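Local coordinates for protein chitinase (Paenibacillus sp. FPU-7, PDB 5GZT) that probably hydrolyses internal beta-1,4 linkages between N-acetylglucosamine units in chitin and chitodextrins, as a family 18 glycoside hydrolase, at residues L433-L436 against R437-D441; N506-S509 against V510-V514; A334-I337 against K338-N342; K515-N519 against N520-A524. All coordinates share one frame; numbering follows the deposited sequence.

Interaction 1 (L433-L436 against R437-D441); sequences LKLL and REKLD
The ammonium of Lys434 is held by the carboxylate of Glu438, one helical turn further on: NZ lies 2.6 Å from OE2 and meets its syn lone pair, a salt bridge. The lysine runs extended until its last torsion bends (chi4 -59°) and swings NZ onto the acid. A water accepts from Lys434 NZ at 3.1 Å and donates to Glu438 OE1 at 2.5 Å, so both carboxylate oxygens are engaged. Next to this pair, Leu435 CD1 rests on the aliphatic part of Lys439, 3.6 Å from CE, while Lys439 NZ goes on to a salt bridge with Glu386. Shortening Lys439 to an alanine would probably cost Glu386 this partner and Leu435 CD1 its methylene cover. On another flank, Arg437 NH1 pairs with Asp441 OD1 at 2.9 Å, its NH2 bonds Tyr451 O, and Leu440 CD1 lies off-centre over one guanidinium face. N-H groups of 437 to 440 donate to carbonyls four positions earlier, Leu440 N to Leu436 O most bent (139°). Within helix 425-447 of the family 18 barrel, Leu433 and Leu436 face strands 403-407 and 452-457, while Leu435, Leu436 and Lys439 meet Ala389 of helix 382-398.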
loop_
_atom_site.group_PDB
_atom_site.type_symbol
_atom_site.label_atom_id
_atom_site.label_comp_id
_atom_site.label_asym_id
_atom_site.label_seq_id
_atom_site.Cartn_x
_atom_site.Cartn_y
_atom_site.Cartn_z
ATOM N N LEU B 433 -8.490 -20.702 3.774
ATOM C CA LEU B 433 -7.526 -19.723 4.311
ATOM C C LEU B 433 -6.588 -20.365 5.318
ATOM O O LEU B 433 -5.367 -20.111 5.336
ATOM C CB LEU B 433 -8.283 -18.525 4.919
ATOM C CG LEU B 433 -8.939 -17.594 3.876
ATOM C CD1 LEU B 433 -9.848 -16.610 4.578
ATOM C CD2 LEU B 433 -7.917 -16.871 3.029
ATOM N N LYS B 434 -7.177 -21.151 6.198
ATOM C CA LYS B 434 -6.368 -21.958 7.157
ATOM C C LYS B 434 -5.261 -22.751 6.460
ATOM O O LYS B 434 -4.033 -22.651 6.770
ATOM C CB LYS B 434 -7.334 -22.895 7.865
ATOM C CG LYS B 434 -6.715 -23.771 8.941
ATOM C CD LYS B 434 -7.843 -24.502 9.667
ATOM C CE LYS B 434 -7.338 -25.292 10.868
ATOM N NZ LYS B 434 -6.335 -26.293 10.440
ATOM N N LEU B 435 -5.692 -23.518 5.459
ATOM C CA LEU B 435 -4.759 -24.321 4.711
ATOM C C LEU B 435 -3.615 -23.516 4.155
ATOM O O LEU B 435 -2.445 -23.873 4.320
ATOM C CB LEU B 435 -5.474 -25.084 3.611
ATOM C CG LEU B 435 -4.624 -26.072 2.794
ATOM C CD1 LEU B 435 -3.832 -27.070 3.659
ATOM C CD2 LEU B 435 -5.568 -26.786 1.841
ATOM N N LEU B 436 -3.929 -22.385 3.529
ATOM C CA LEU B 436 -2.901 -21.604 2.824
ATOM C C LEU B 436 -1.905 -21.056 3.801
ATOM O O LEU B 436 -0.665 -20.929 3.533
ATOM C CB LEU B 436 -3.578 -20.417 2.061
ATOM C CG LEU B 436 -4.331 -20.776 0.785
ATOM C CD1 LEU B 436 -5.372 -19.710 0.480
ATOM C CD2 LEU B 436 -3.335 -20.935 -0.334
ATOM N N ARG B 437 -2.468 -20.589 4.903
ATOM C CA ARG B 437 -1.596 -20.091 5.983
ATOM C C ARG B 437 -0.641 -21.265 6.439
ATOM O O ARG B 437 0.598 -21.103 6.533
ATOM C CB ARG B 437 -2.454 -19.607 7.151
ATOM C CG ARG B 437 -1.822 -18.628 8.130
ATOM C CD ARG B 437 -0.356 -18.359 7.948
ATOM N NE ARG B 437 -0.066 -17.093 7.359
ATOM C CZ ARG B 437 1.044 -16.757 6.697
ATOM N NH1 ARG B 437 2.014 -17.604 6.404
ATOM N NH2 ARG B 437 1.136 -15.515 6.242
ATOM N N GLU B 438 -1.229 -22.438 6.669
ATOM C CA GLU B 438 -0.404 -23.649 7.040
ATOM C C GLU B 438 0.713 -23.870 6.030
ATOM O O GLU B 438 1.932 -23.861 6.396
ATOM C CB GLU B 438 -1.295 -24.860 7.157
ATOM C CG GLU B 438 -2.148 -24.740 8.399
ATOM C CD GLU B 438 -3.310 -25.712 8.470
ATOM O OE1 GLU B 438 -3.579 -26.471 7.514
ATOM O OE2 GLU B 438 -3.984 -25.671 9.516
ATOM N N LYS B 439 0.336 -23.953 4.749
ATOM C CA LYS B 439 1.327 -24.259 3.741
ATOM C C LYS B 439 2.409 -23.199 3.624
ATOM O O LYS B 439 3.587 -23.507 3.274
ATOM C CB LYS B 439 0.653 -24.489 2.404
ATOM C CG LYS B 439 -0.367 -25.626 2.419
ATOM C CD LYS B 439 -0.509 -26.181 1.024
ATOM C CE LYS B 439 -1.484 -27.341 0.979
ATOM N NZ LYS B 439 -0.796 -28.622 1.298
ATOM N N LEU B 440 2.036 -21.932 3.878
ATOM C CA LEU B 440 2.982 -20.838 3.663
ATOM C C LEU B 440 3.941 -20.879 4.822
ATOM O O LEU B 440 5.134 -20.722 4.633
ATOM C CB LEU B 440 2.312 -19.443 3.515
ATOM C CG LEU B 440 1.547 -19.170 2.194
ATOM C CD1 LEU B 440 0.563 -18.006 2.339
ATOM C CD2 LEU B 440 2.542 -18.889 1.102
ATOM N N ASP B 441 3.414 -21.103 6.011
ATOM C CA ASP B 441 4.286 -21.285 7.204
ATOM C C ASP B 441 5.264 -22.452 7.042
ATOM O O ASP B 441 6.470 -22.299 7.327
ATOM C CB ASP B 441 3.432 -21.487 8.463
ATOM C CG ASP B 441 2.720 -20.210 8.892
ATOM O OD1 ASP B 441 3.198 -19.092 8.544
ATOM O OD2 ASP B 441 1.699 -20.318 9.590
HETATM O O HOH W 1 -5.948 -27.245 7.535
#

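Interaction 2 (N506-S509 against V510-V514); sequences NQLS and VDSTV
Ser509 and Ser512 exchange hydrogen bonds at the start of helix 510-519, and this is the tight part of the contact. Ser512 N donates to Ser509 OG at 2.9 Å, almost straight at 174°; in return Ser509 N donates to Ser512 OG at 3.0 Å, more bent at 152°. Both hydroxyls sit between their own backbone N and carbonyl carbon (chi1 59° in Ser509), a rotation that turns each one back to the other residue's N-H. The carbonyl of Ser509 is gripped as well: Thr513 OG1 at 2.9 Å and Thr513 N at 3.1 Å reach its oxygen from opposite faces of the carbonyl plane. Ser509 is thus the N-cap of a capping box, in which the two side chains satisfy N-H groups that the first turn would leave without a carbonyl. Ser502 OG adds a further bond to Ser509 OG, tying the cap to an earlier part of the same loop. Packing thins out before the cap. The exposed Leu508 comes to Ser512 OG with CB only at 3.9 Å; its backbone N is hydrogen-bonded to His487 NE2. Gln507 makes no direct contact with the helix; its NE2 binds Leu508 O at 3.2 Å from above the carbonyl plane, and also Tyr501 O. On the helix, Val510 turns to strand 527-532 and helix 602-614; Asp511 OD1 is hydrogen-bonded to Tyr611 OH and OD2 salt-bridged to Lys515 NZ.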
loop_
_atom_site.group_PDB
_atom_site.type_symbol
_atom_site.label_atom_id
_atom_site.label_comp_id
_atom_site.label_asym_id
_atom_site.label_seq_id
_atom_site.Cartn_x
_atom_site.Cartn_y
_atom_site.Cartn_z
ATOM N N ASN B 506 -28.721 6.797 4.599
ATOM C CA ASN B 506 -28.595 5.624 3.732
ATOM C C ASN B 506 -27.324 5.619 2.842
ATOM O O ASN B 506 -27.140 4.702 1.993
ATOM C CB ASN B 506 -29.864 5.585 2.873
ATOM C CG ASN B 506 -31.117 5.386 3.742
ATOM O OD1 ASN B 506 -31.055 4.704 4.788
ATOM N ND2 ASN B 506 -32.235 6.020 3.360
ATOM N N GLN B 507 -26.443 6.592 3.025
ATOM C CA GLN B 507 -25.196 6.597 2.256
ATOM C C GLN B 507 -24.134 5.820 2.979
ATOM O O GLN B 507 -23.663 6.203 4.058
ATOM C CB GLN B 507 -24.710 8.032 2.068
ATOM C CG GLN B 507 -23.552 8.165 1.105
ATOM C CD GLN B 507 -22.561 9.162 1.639
ATOM O OE1 GLN B 507 -22.928 10.270 1.934
ATOM N NE2 GLN B 507 -21.383 8.728 1.915
ATOM N N LEU B 508 -23.643 4.763 2.338
ATOM C CA LEU B 508 -22.504 4.032 2.806
ATOM C C LEU B 508 -21.197 4.781 2.539
ATOM O O LEU B 508 -21.117 5.568 1.596
ATOM C CB LEU B 508 -22.470 2.679 2.081
ATOM C CG LEU B 508 -23.229 1.438 2.544
ATOM C CD1 LEU B 508 -24.339 1.746 3.527
ATOM C CD2 LEU B 508 -23.624 0.529 1.386
ATOM N N SER B 509 -20.159 4.395 3.266
ATOM C CA SER B 509 -18.928 5.090 3.241
ATOM C C SER B 509 -17.824 4.171 3.711
ATOM O O SER B 509 -18.120 3.037 4.182
ATOM C CB SER B 509 -19.060 6.278 4.158
ATOM O OG SER B 509 -19.376 5.941 5.510
ATOM N N VAL B 510 -16.565 4.648 3.621
ATOM C CA VAL B 510 -15.447 4.060 4.300
ATOM C C VAL B 510 -15.827 3.951 5.808
ATOM O O VAL B 510 -15.647 2.933 6.427
ATOM C CB VAL B 510 -14.201 4.906 4.173
ATOM C CG1 VAL B 510 -13.087 4.468 5.099
ATOM C CG2 VAL B 510 -13.696 4.893 2.734
ATOM N N ASP B 511 -16.303 5.024 6.405
ATOM C CA ASP B 511 -16.554 5.028 7.870
ATOM C C ASP B 511 -17.632 3.956 8.255
ATOM O O ASP B 511 -17.403 3.148 9.143
ATOM C CB ASP B 511 -17.009 6.381 8.253
ATOM C CG ASP B 511 -17.193 6.559 9.766
ATOM O OD1 ASP B 511 -16.297 6.192 10.536
ATOM O OD2 ASP B 511 -18.283 7.108 10.117
ATOM N N SER B 512 -18.740 3.911 7.548
ATOM C CA SER B 512 -19.747 2.880 7.800
ATOM C C SER B 512 -19.166 1.490 7.684
ATOM O O SER B 512 -19.492 0.640 8.520
ATOM C CB SER B 512 -21.015 3.054 6.960
ATOM O OG SER B 512 -20.816 2.674 5.589
ATOM N N THR B 513 -18.274 1.264 6.721
ATOM C CA THR B 513 -17.687 -0.044 6.538
ATOM C C THR B 513 -16.703 -0.431 7.623
ATOM O O THR B 513 -16.706 -1.579 8.139
ATOM C CB THR B 513 -17.024 -0.171 5.158
ATOM O OG1 THR B 513 -18.010 0.176 4.175
ATOM C CG2 THR B 513 -16.573 -1.561 4.877
ATOM N N VAL B 514 -15.826 0.485 7.964
ATOM C CA VAL B 514 -14.855 0.247 8.962
ATOM C C VAL B 514 -15.572 -0.003 10.298
ATOM O O VAL B 514 -15.144 -0.885 11.047
ATOM C CB VAL B 514 -13.862 1.395 9.094
ATOM C CG1 VAL B 514 -13.026 1.258 10.362
ATOM C CG2 VAL B 514 -12.940 1.459 7.835
#

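Interaction 3 (A334-I337 against K338-N342); sequences ADRI and KRRNN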
loop_
_atom_site.group_PDB
_atom_site.type_symbol
_atom_site.label_atom_id
_atom_site.label_comp_id
_atom_site.label_asym_id
_atom_site.label_seq_id
_atom_site.Cartn_x
_atom_site.Cartn_y
_atom_site.Cartn_z
ATOM N N ALA B 334 -11.153 -9.197 -32.276
ATOM C CA ALA B 334 -9.766 -8.703 -32.111
ATOM C C ALA B 334 -9.474 -8.465 -30.622
ATOM O O ALA B 334 -8.350 -8.649 -30.168
ATOM C CB ALA B 334 -9.569 -7.402 -32.894
ATOM N N ASP B 335 -10.489 -8.008 -29.893
ATOM C CA ASP B 335 -10.343 -7.859 -28.410
ATOM C C ASP B 335 -10.046 -9.249 -27.761
ATOM O O ASP B 335 -9.156 -9.355 -26.930
ATOM C CB ASP B 335 -11.599 -7.231 -27.754
ATOM C CG ASP B 335 -11.831 -5.800 -28.134
ATOM O OD1 ASP B 335 -10.903 -5.017 -28.461
ATOM O OD2 ASP B 335 -13.012 -5.446 -28.074
ATOM N N ARG B 336 -10.753 -10.301 -28.170
ATOM C CA ARG B 336 -10.485 -11.648 -27.608
ATOM C C ARG B 336 -9.108 -12.142 -27.929
ATOM O O ARG B 336 -8.402 -12.735 -27.077
ATOM C CB ARG B 336 -11.525 -12.680 -28.064
ATOM C CG ARG B 336 -12.902 -12.474 -27.455
ATOM C CD ARG B 336 -13.869 -13.578 -27.861
ATOM N NE ARG B 336 -14.390 -13.309 -29.218
ATOM C CZ ARG B 336 -15.407 -12.501 -29.521
ATOM N NH1 ARG B 336 -16.100 -11.860 -28.602
ATOM N NH2 ARG B 336 -15.729 -12.310 -30.786
ATOM N N ILE B 337 -8.671 -11.855 -29.131
ATOM C CA ILE B 337 -7.321 -12.251 -29.526
ATOM C C ILE B 337 -6.275 -11.598 -28.623
ATOM O O ILE B 337 -5.349 -12.269 -28.210
ATOM C CB ILE B 337 -7.034 -11.938 -31.020
ATOM C CG1 ILE B 337 -7.906 -12.869 -31.907
ATOM C CG2 ILE B 337 -5.528 -12.072 -31.332
ATOM C CD1 ILE B 337 -7.993 -12.468 -33.381
ATOM N N LYS B 338 -6.399 -10.306 -28.343
ATOM C CA LYS B 338 -5.479 -9.624 -27.398
ATOM C C LYS B 338 -5.511 -10.304 -26.005
ATOM O O LYS B 338 -4.462 -10.601 -25.449
ATOM C CB LYS B 338 -5.808 -8.134 -27.287
ATOM C CG LYS B 338 -4.704 -7.273 -26.677
ATOM C CD LYS B 338 -5.186 -5.849 -26.289
ATOM C CE LYS B 338 -5.284 -5.607 -24.748
ATOM N NZ LYS B 338 -6.014 -6.641 -23.887
ATOM N N ARG B 339 -6.716 -10.615 -25.506
ATOM C CA ARG B 339 -6.887 -11.287 -24.243
ATOM C C ARG B 339 -6.186 -12.641 -24.209
ATOM O O ARG B 339 -5.430 -12.922 -23.274
ATOM C CB ARG B 339 -8.358 -11.439 -23.933
ATOM C CG ARG B 339 -8.995 -10.100 -23.511
ATOM C CD ARG B 339 -10.375 -10.324 -22.899
ATOM N NE ARG B 339 -10.998 -9.056 -22.546
ATOM C CZ ARG B 339 -12.148 -8.945 -21.878
ATOM N NH1 ARG B 339 -12.814 -10.014 -21.462
ATOM N NH2 ARG B 339 -12.643 -7.754 -21.611
ATOM N N ARG B 340 -6.385 -13.453 -25.262
ATOM C CA ARG B 340 -5.733 -14.771 -25.335
ATOM C C ARG B 340 -4.242 -14.713 -25.321
ATOM O O ARG B 340 -3.627 -15.626 -24.774
ATOM C CB ARG B 340 -6.189 -15.572 -26.561
ATOM C CG ARG B 340 -7.674 -15.951 -26.550
ATOM C CD ARG B 340 -8.075 -16.304 -27.989
ATOM N NE ARG B 340 -9.505 -16.503 -28.116
ATOM C CZ ARG B 340 -10.200 -16.175 -29.190
ATOM N NH1 ARG B 340 -9.635 -15.631 -30.267
ATOM N NH2 ARG B 340 -11.491 -16.342 -29.162
ATOM N N ASN B 341 -3.661 -13.631 -25.856
ATOM C CA ASN B 341 -2.220 -13.377 -25.795
ATOM C C ASN B 341 -1.741 -12.477 -24.660
ATOM O O ASN B 341 -0.603 -11.883 -24.709
ATOM C CB ASN B 341 -1.729 -12.788 -27.136
ATOM C CG ASN B 341 -2.136 -13.659 -28.331
ATOM O OD1 ASN B 341 -2.249 -14.855 -28.202
ATOM N ND2 ASN B 341 -2.380 -13.040 -29.488
ATOM N N ASN B 342 -2.539 -12.365 -23.612
ATOM C CA ASN B 342 -2.159 -11.436 -22.520
ATOM C C ASN B 342 -0.751 -11.759 -21.974
ATOM O O ASN B 342 -0.508 -12.854 -21.576
ATOM C CB ASN B 342 -3.194 -11.516 -21.399
ATOM C CG ASN B 342 -3.061 -10.350 -20.459
ATOM O OD1 ASN B 342 -3.294 -9.210 -20.877
ATOM N ND2 ASN B 342 -2.496 -10.605 -19.267
HETATM O O HOH W 2 -8.916 -7.007 -25.313
#
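Arg340 lays its guanidinium over Arg336, one turn earlier on helix 333-340, with Arg336 CB 3.8 Å above the centre of one face. The two side chains run alongside each other in the same direction, their guanidinium planes 53° apart, and Arg340 NH2 is 4.2 Å from Arg336 NE. The closeness of two positive charges is probably eased by nearby acids: Arg340 pairs through NH2 with Glu327 and through NH1 with Glu333, while Arg336 NH2 also pairs with Glu333 and its NH1 binds Asp328 O. Were Arg340 shortened to an alanine, Glu327 would be likely to lose this partner and Arg336 CB its flat cover. Arg340 NH1 also packs against Ile337 CG1 at 3.6 Å. In the backbone, Arg336 O accepts Arg340 N at 2.8 Å, nearly in line with the carbonyl. Asp335 O has two donors, Arg339 N at 3.1 Å and a water at 2.9 Å that in turn accepts from Lys338 NZ. Ile337 O accepts Asn341 N at 3.2 Å, less straight (150°); the amide ND2 of Asn341 is also near, but at too poor an angle for a bond. Arg339 satisfies NH1 on Trp325 O and makes a cation-pi contact with Trp325. This is ordinary i to i+4 side-chain packing, with glutamates as salt-bridge partners, on one face of a short surface helix between family 18 barrel strands 303-312 and 362-368.

Interaction 4 (K515-N519 against N520-A524); sequences KLYLN and NGVPA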
loop_
_atom_site.group_PDB
_atom_site.type_symbol
_atom_site.label_atom_id
_atom_site.label_comp_id
_atom_site.label_asym_id
_atom_site.label_seq_id
_atom_site.Cartn_x
_atom_site.Cartn_y
_atom_site.Cartn_z
ATOM N N LYS B 515 -16.686 0.689 10.541
ATOM C CA LYS B 515 -17.421 0.541 11.793
ATOM C C LYS B 515 -18.060 -0.881 11.794
ATOM O O LYS B 515 -18.068 -1.519 12.821
ATOM C CB LYS B 515 -18.466 1.602 11.952
ATOM C CG LYS B 515 -17.891 2.924 12.397
ATOM C CD LYS B 515 -18.979 4.019 12.327
ATOM C CE LYS B 515 -18.402 5.278 12.905
ATOM N NZ LYS B 515 -19.085 6.573 12.715
ATOM N N LEU B 516 -18.561 -1.343 10.651
ATOM C CA LEU B 516 -19.123 -2.673 10.528
ATOM C C LEU B 516 -18.089 -3.739 10.823
ATOM O O LEU B 516 -18.343 -4.671 11.606
ATOM C CB LEU B 516 -19.789 -2.908 9.169
ATOM C CG LEU B 516 -20.182 -4.331 8.755
ATOM C CD1 LEU B 516 -21.462 -4.812 9.514
ATOM C CD2 LEU B 516 -20.418 -4.366 7.258
ATOM N N TYR B 517 -16.920 -3.599 10.256
ATOM C CA TYR B 517 -15.867 -4.550 10.445
ATOM C C TYR B 517 -15.362 -4.548 11.907
ATOM O O TYR B 517 -15.261 -5.644 12.531
ATOM C CB TYR B 517 -14.723 -4.393 9.428
ATOM C CG TYR B 517 -15.008 -5.094 8.135
ATOM C CD1 TYR B 517 -15.991 -4.630 7.266
ATOM C CD2 TYR B 517 -14.371 -6.292 7.820
ATOM C CE1 TYR B 517 -16.359 -5.339 6.147
ATOM C CE2 TYR B 517 -14.723 -6.984 6.710
ATOM C CZ TYR B 517 -15.699 -6.508 5.871
ATOM O OH TYR B 517 -15.968 -7.230 4.698
ATOM N N LEU B 518 -15.091 -3.361 12.463
ATOM C CA LEU B 518 -14.645 -3.274 13.856
ATOM C C LEU B 518 -15.716 -3.884 14.815
ATOM O O LEU B 518 -15.385 -4.570 15.740
ATOM C CB LEU B 518 -14.359 -1.863 14.276
ATOM C CG LEU B 518 -13.222 -1.069 13.640
ATOM C CD1 LEU B 518 -13.305 0.363 14.128
ATOM C CD2 LEU B 518 -11.873 -1.635 13.994
ATOM N N ASN B 519 -16.970 -3.655 14.516
ATOM C CA ASN B 519 -18.069 -4.188 15.266
ATOM C C ASN B 519 -18.210 -5.707 15.211
ATOM O O ASN B 519 -18.907 -6.270 16.059
ATOM C CB ASN B 519 -19.383 -3.547 14.787
ATOM C CG ASN B 519 -19.617 -2.130 15.403
ATOM O OD1 ASN B 519 -18.949 -1.739 16.373
ATOM N ND2 ASN B 519 -20.565 -1.361 14.832
ATOM N N ASN B 520 -17.603 -6.351 14.223
ATOM C CA ASN B 520 -17.546 -7.802 14.158
ATOM C C ASN B 520 -16.239 -8.389 14.719
ATOM O O ASN B 520 -15.949 -9.549 14.538
ATOM C CB ASN B 520 -17.775 -8.236 12.720
ATOM C CG ASN B 520 -19.223 -8.237 12.346
ATOM O OD1 ASN B 520 -19.943 -9.162 12.694
ATOM N ND2 ASN B 520 -19.677 -7.203 11.621
ATOM N N GLY B 521 -15.428 -7.607 15.397
ATOM C CA GLY B 521 -14.227 -8.146 15.976
ATOM C C GLY B 521 -12.982 -7.985 15.175
ATOM O O GLY B 521 -11.917 -8.334 15.687
ATOM N N VAL B 522 -13.040 -7.478 13.927
ATOM C CA VAL B 522 -11.781 -7.395 13.195
ATOM C C VAL B 522 -10.970 -6.241 13.784
ATOM O O VAL B 522 -11.507 -5.165 13.979
ATOM C CB VAL B 522 -11.986 -7.243 11.682
ATOM C CG1 VAL B 522 -10.670 -7.276 10.953
ATOM C CG2 VAL B 522 -13.014 -8.270 11.168
ATOM N N PRO B 523 -9.669 -6.454 14.084
ATOM C CA PRO B 523 -8.856 -5.402 14.604
ATOM C C PRO B 523 -8.523 -4.273 13.596
ATOM O O PRO B 523 -8.169 -4.576 12.466
ATOM C CB PRO B 523 -7.512 -6.106 14.933
ATOM C CG PRO B 523 -7.845 -7.555 14.982
ATOM C CD PRO B 523 -8.945 -7.721 14.027
ATOM N N ALA B 524 -8.423 -3.044 14.087
ATOM C CA ALA B 524 -8.097 -1.859 13.245
ATOM C C ALA B 524 -6.836 -2.091 12.434
ATOM O O ALA B 524 -6.855 -1.924 11.198
ATOM C CB ALA B 524 -7.993 -0.569 14.102
HETATM O O HOH W 3 -12.042 -4.315 16.679
#
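Gly521 adopts positive phi (96°) and turns the chain out of helix 510-519, so that Val522 N reaches back to Tyr517 O at 3.2 Å and Gly521 N to Leu518 O at 3.1 Å. This pair of bonds defines a Schellman motif with Gly521 as its C-prime residue; at these backbone angles a CB would be jammed against the preceding carbonyl oxygen. Tyr517 O also accepts Asn520 N at 3.0 Å, the two donors arriving from opposite faces of its plane. The side chain of Asn520 binds the carbonyl one residue further back: CG lies opposite its own carbonyl carbon (chi1 -80°), and the amide ND2 comes to Leu516 O at 2.9 Å, from above the carbonyl plane rather than on a lone pair. Leu516 lies alongside that amide and points the same way. The apolar contact usual for this motif joins Tyr517 CD2 to Val522 CG2 at 4.1 Å, and both side chains pack on Leu469 of helix 469-472 and Leu527 of strand 527-532, with Tyr517 OH bound to Gly458 O. The turn therefore carries the chain from a helix of the barrel directly to its next strand. Past the glycine, a water donates to Val522 O and weakly to Leu518 O, while Leu518 CD2 touches Val522 O at 3.5 Å and the CB of Ala524 at 4.0 Å.

How the interactions relate
From the N terminus, interaction 3 comes first, on helix 333-340 between strands 303-312 and 362-368. Interaction 1 follows on helix 425-447, between strands 403-407 and 452-457, with its centre about 34 Å from that of interaction 3. Interactions 2 and 4 come last and share helix 510-519: residues 506-514 start it after the loop from strand 478-481, and residues 515-524 end it before strand 527-532, their centres about 13 Å apart. All four are local, in series, with none nested or crossed and none closing a long loop. Interactions 1 and 4 approach to about 11 Å between nearest atoms. The four contacts thus belong to three helices of one family 18 domain.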